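Local coordinates for protein mannan endo-1,4-beta-mannosidase (Cryptopygus antarcticus, PDB 4OOU) that hydrolyses internal beta-1,4-mannosidic linkages in mannans, galactomannans and glucomannans, releasing short manno-oligosaccharides, at residues V142-L145 and S150-N153; A93-S96 and V100-T103. All coordinates share one frame; numbering follows the deposited sequence.

Contact 1: V142-L145 and S150-N153; sequences VQNL and SKLN
One face of the Asn144 carboxamide looks obliquely onto the ammonium end of Lys151: NZ stands well out of the amide plane, and its 4.2 Å from Asn144 OD1 makes this a loose polar neighbourhood. The second flat group is the peptide that follows Lys151. Leu145 CD1 lies over its face, 3.7 Å from Lys151 O, while the edge of that peptide carries the carbonyl to a hydrogen bond with Ser154 OG. With CG anti to its carbonyl carbon (chi1 -70°) and the chain extended beyond, the lysine runs out beside Asn144, both side chains pointing the same way. Both residues bind substrate. Helices 140-145 and 149-167 are consecutive helices joined by a short connection, in the beta-to-alpha segment after strand 126-133 of the TIM barrel; the link holds substrate-binding Trp147 and Asp148, with Glu149 opening the second helix, and Asp148 OD1 accepts hydrogen bonds from Ser150 OG and Lys151 N. Farther in, the two leucines meet, Leu145 CG at 4.3 Å from Leu152 CD1. The other methyl of Leu152, CD2, comes to 3.6 Å from Leu145 O, and the same side chain continues onto Trp224 and Ile225 of helix 215-232.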
loop_
_atom_site.group_PDB
_atom_site.type_symbol
_atom_site.label_atom_id
_atom_site.label_comp_id
_atom_site.label_asym_id
_atom_site.label_seq_id
_atom_site.Cartn_x
_atom_site.Cartn_y
_atom_site.Cartn_z
ATOM N N VAL A 142 -1.609 1.677 19.283
ATOM C CA VAL A 142 -2.149 1.313 17.965
ATOM C C VAL A 142 -3.053 0.075 18.062
ATOM O O VAL A 142 -4.170 0.045 17.506
ATOM C CB VAL A 142 -1.048 1.050 16.920
ATOM C CG1 VAL A 142 -1.679 0.729 15.554
ATOM C CG2 VAL A 142 -0.118 2.248 16.819
ATOM N N GLN A 143 -2.568 -0.949 18.772
ATOM C CA GLN A 143 -3.348 -2.164 18.957
ATOM C C GLN A 143 -4.763 -1.825 19.424
ATOM O O GLN A 143 -5.728 -2.384 18.917
ATOM C CB GLN A 143 -2.672 -3.085 19.943
ATOM C CG GLN A 143 -1.425 -3.721 19.376
ATOM C CD GLN A 143 -0.585 -4.392 20.430
ATOM O OE1 GLN A 143 -1.077 -4.748 21.476
ATOM N NE2 GLN A 143 0.705 -4.555 20.154
ATOM N N ASN A 144 -4.894 -0.883 20.352
ATOM C CA ASN A 144 -6.215 -0.535 20.864
ATOM C C ASN A 144 -7.070 0.251 19.875
ATOM O O ASN A 144 -8.266 0.357 20.066
ATOM C CB ASN A 144 -6.123 0.225 22.198
ATOM C CG ASN A 144 -5.546 -0.631 23.342
ATOM O OD1 ASN A 144 -4.780 -0.117 24.162
ATOM N ND2 ASN A 144 -5.907 -1.932 23.395
ATOM N N LEU A 145 -6.471 0.793 18.817
ATOM C CA LEU A 145 -7.265 1.408 17.751
ATOM C C LEU A 145 -8.197 0.383 17.079
ATOM O O LEU A 145 -9.281 0.731 16.618
ATOM C CB LEU A 145 -6.359 2.085 16.717
ATOM C CG LEU A 145 -6.043 3.582 16.873
ATOM C CD1 LEU A 145 -6.067 4.104 18.308
ATOM C CD2 LEU A 145 -4.700 3.885 16.216
ATOM N N SER A 150 -13.876 4.881 20.356
ATOM C CA SER A 150 -13.595 6.314 20.678
ATOM C C SER A 150 -12.149 6.690 20.378
ATOM O O SER A 150 -11.870 7.802 19.900
ATOM C CB SER A 150 -13.946 6.674 22.140
ATOM O OG SER A 150 -13.218 5.890 23.079
ATOM N N LYS A 151 -11.240 5.755 20.656
ATOM C CA LYS A 151 -9.824 5.993 20.457
ATOM C C LYS A 151 -9.497 6.045 18.973
ATOM O O LYS A 151 -8.602 6.780 18.552
ATOM C CB LYS A 151 -8.996 4.914 21.169
ATOM C CG LYS A 151 -9.011 4.968 22.706
ATOM C CD LYS A 151 -8.226 3.816 23.339
ATOM C CE LYS A 151 -8.188 3.899 24.872
ATOM N NZ LYS A 151 -7.474 2.769 25.535
ATOM N N LEU A 152 -10.227 5.277 18.169
ATOM C CA LEU A 152 -10.055 5.312 16.701
ATOM C C LEU A 152 -10.472 6.637 16.121
ATOM O O LEU A 152 -9.766 7.204 15.259
ATOM C CB LEU A 152 -10.865 4.207 16.018
ATOM C CG LEU A 152 -10.673 3.980 14.503
ATOM C CD1 LEU A 152 -9.234 4.108 14.029
ATOM C CD2 LEU A 152 -11.184 2.599 14.144
ATOM N N ASN A 153 -11.617 7.129 16.598
ATOM C CA ASN A 153 -12.065 8.444 16.208
ATOM C C ASN A 153 -11.087 9.543 16.629
ATOM O O ASN A 153 -11.027 10.589 15.975
ATOM C CB ASN A 153 -13.471 8.758 16.741
ATOM C CG ASN A 153 -14.567 8.035 15.966
ATOM O OD1 ASN A 153 -14.704 8.189 14.743
ATOM N ND2 ASN A 153 -15.365 7.246 16.685
#

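Contact 2: A93-S96 and V100-T103; sequences AFDS and VTST
A classic beta bulge breaks this short antiparallel hairpin: Thr101 and Ser102 both stand opposite Ala93, so the register slips by one residue before Phe94 meets Val100. Ala93 grips the bulge at both of its backbone polar atoms. Ala93 N gives a hydrogen bond to Ser102 O (2.8 Å), and Thr101 N gives one to Ala93 O, also at 2.8 Å. Val100 CA approaches Ala93 O as well, at 3.2 Å in a CA-H...O contact. Across the bulge Thr101 OG1 and Ser102 OG share a hydrogen bond of 3.0 Å, and both hydroxyls lie alongside the Ala93 methyl.

Phe94 and Val100, a non-hydrogen-bonded pair, put their side chains on the other face. Methyl CG2 of Val100 sits over one face of the Phe94 ring in a CH-pi contact, 3.8 Å from the centroid and 28° off the ring normal; the valine directs this methyl there by holding it anti to its carbonyl carbon. The ring also packs on helix 140-145 at Asn141. Replacing Phe94 with an alanine would probably leave the Val100 methyl without its aromatic cover and open a gap towards helix 140-145.

Nearer the turn, Asp95 CB packs on Thr101 CG2 at 3.8 Å, while Asp95 OD1 accepts the N-H of Phe99. Along the edge of strand 100-102 away from strand 93-94, Val100 N and O are hydrogen-bonded to Ser154 OG and Asn158 ND2 of helix 149-167. The chemistry is divided between the faces: hydroxyls gather round the small Ala93, whereas Phe94 and Val100 turn to the helices; the two backbone bonds at Ala93 hold the bulge, the Thr101-Ser102 hydroxyl pair ties together the two residues facing Ala93, and the Phe94-Val100 contact is likely to support the pairing on the other face.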
loop_
_atom_site.group_PDB
_atom_site.type_symbol
_atom_site.label_atom_id
_atom_site.label_comp_id
_atom_site.label_asym_id
_atom_site.label_seq_id
_atom_site.Cartn_x
_atom_site.Cartn_y
_atom_site.Cartn_z
ATOM N N ALA A 93 0.613 10.953 17.556
ATOM C CA ALA A 93 0.896 11.204 18.981
ATOM C C ALA A 93 -0.288 10.799 19.880
ATOM O O ALA A 93 -1.435 11.195 19.616
ATOM C CB ALA A 93 1.280 12.663 19.211
ATOM N N PHE A 94 0.026 10.007 20.923
ATOM C CA PHE A 94 -0.949 9.523 21.919
ATOM C C PHE A 94 -0.746 10.158 23.286
ATOM O O PHE A 94 0.379 10.294 23.756
ATOM C CB PHE A 94 -0.828 8.001 22.120
ATOM C CG PHE A 94 -1.292 7.180 20.940
ATOM C CD1 PHE A 94 -0.393 6.748 19.985
ATOM C CD2 PHE A 94 -2.640 6.849 20.788
ATOM C CE1 PHE A 94 -0.820 6.019 18.911
ATOM C CE2 PHE A 94 -3.067 6.102 19.710
ATOM C CZ PHE A 94 -2.159 5.688 18.777
ATOM N N ASP A 95 -1.848 10.508 23.949
ATOM C CA ASP A 95 -1.788 10.906 25.374
ATOM C C ASP A 95 -1.670 9.670 26.267
ATOM O O ASP A 95 -1.743 8.550 25.785
ATOM C CB ASP A 95 -3.022 11.729 25.768
ATOM C CG ASP A 95 -4.301 10.917 25.758
ATOM O OD1 ASP A 95 -4.313 9.713 26.105
ATOM O OD2 ASP A 95 -5.317 11.521 25.428
ATOM N N SER A 96 -1.524 9.883 27.564
ATOM C CA SER A 96 -1.365 8.784 28.525
ATOM C C SER A 96 -2.541 7.803 28.578
ATOM O O SER A 96 -2.334 6.637 28.919
ATOM C CB SER A 96 -1.108 9.346 29.928
ATOM O OG SER A 96 -1.928 10.481 30.158
ATOM N N VAL A 100 -5.434 9.772 20.602
ATOM C CA VAL A 100 -4.528 10.530 19.725
ATOM C C VAL A 100 -4.741 12.010 19.968
ATOM O O VAL A 100 -5.866 12.492 19.897
ATOM C CB VAL A 100 -4.708 10.158 18.223
ATOM C CG1 VAL A 100 -4.185 11.250 17.299
ATOM C CG2 VAL A 100 -3.981 8.851 17.922
ATOM N N THR A 101 -3.663 12.715 20.282
ATOM C CA THR A 101 -3.724 14.184 20.459
ATOM C C THR A 101 -3.459 14.882 19.160
ATOM O O THR A 101 -3.992 15.958 18.911
ATOM C CB THR A 101 -2.682 14.730 21.473
ATOM O OG1 THR A 101 -1.339 14.511 21.001
ATOM C CG2 THR A 101 -2.842 14.075 22.810
ATOM N N SER A 102 -2.593 14.284 18.351
ATOM C CA SER A 102 -2.142 14.915 17.127
ATOM C C SER A 102 -1.285 14.013 16.234
ATOM O O SER A 102 -1.116 12.789 16.418
ATOM C CB SER A 102 -1.383 16.202 17.469
ATOM O OG SER A 102 -0.537 15.995 18.570
ATOM N N THR A 103 -0.740 14.681 15.252
ATOM C CA THR A 103 -0.051 14.067 14.186
ATOM C C THR A 103 1.307 13.594 14.772
ATOM O O THR A 103 1.658 12.427 14.713
ATOM C CB THR A 103 -0.050 15.118 13.035
ATOM O OG1 THR A 103 -0.587 14.561 11.819
ATOM C CG2 THR A 103 1.286 15.767 12.841
#

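Overall arrangement
Contact 2 comes first along the chain, in the segment after barrel strand 79-86, and closes before contact 1 opens beyond strand 126-133. Their centres lie 11 Å apart at the periphery of the TIM barrel, on the same side of the chain's centre. They touch directly through Phe94, whose CE2 is 3.9 Å from Leu145 CD1 and whose CZ packs near Val142 N. Helix 149-167 unites them further, its start belonging to contact 1. The hairpin packs against helix 140-145 through Phe94 and against helix 149-167 through Val100, beside residues that bind substrate: the side chains of Phe94 and Lys151 are about 6 Å apart at their nearest atoms.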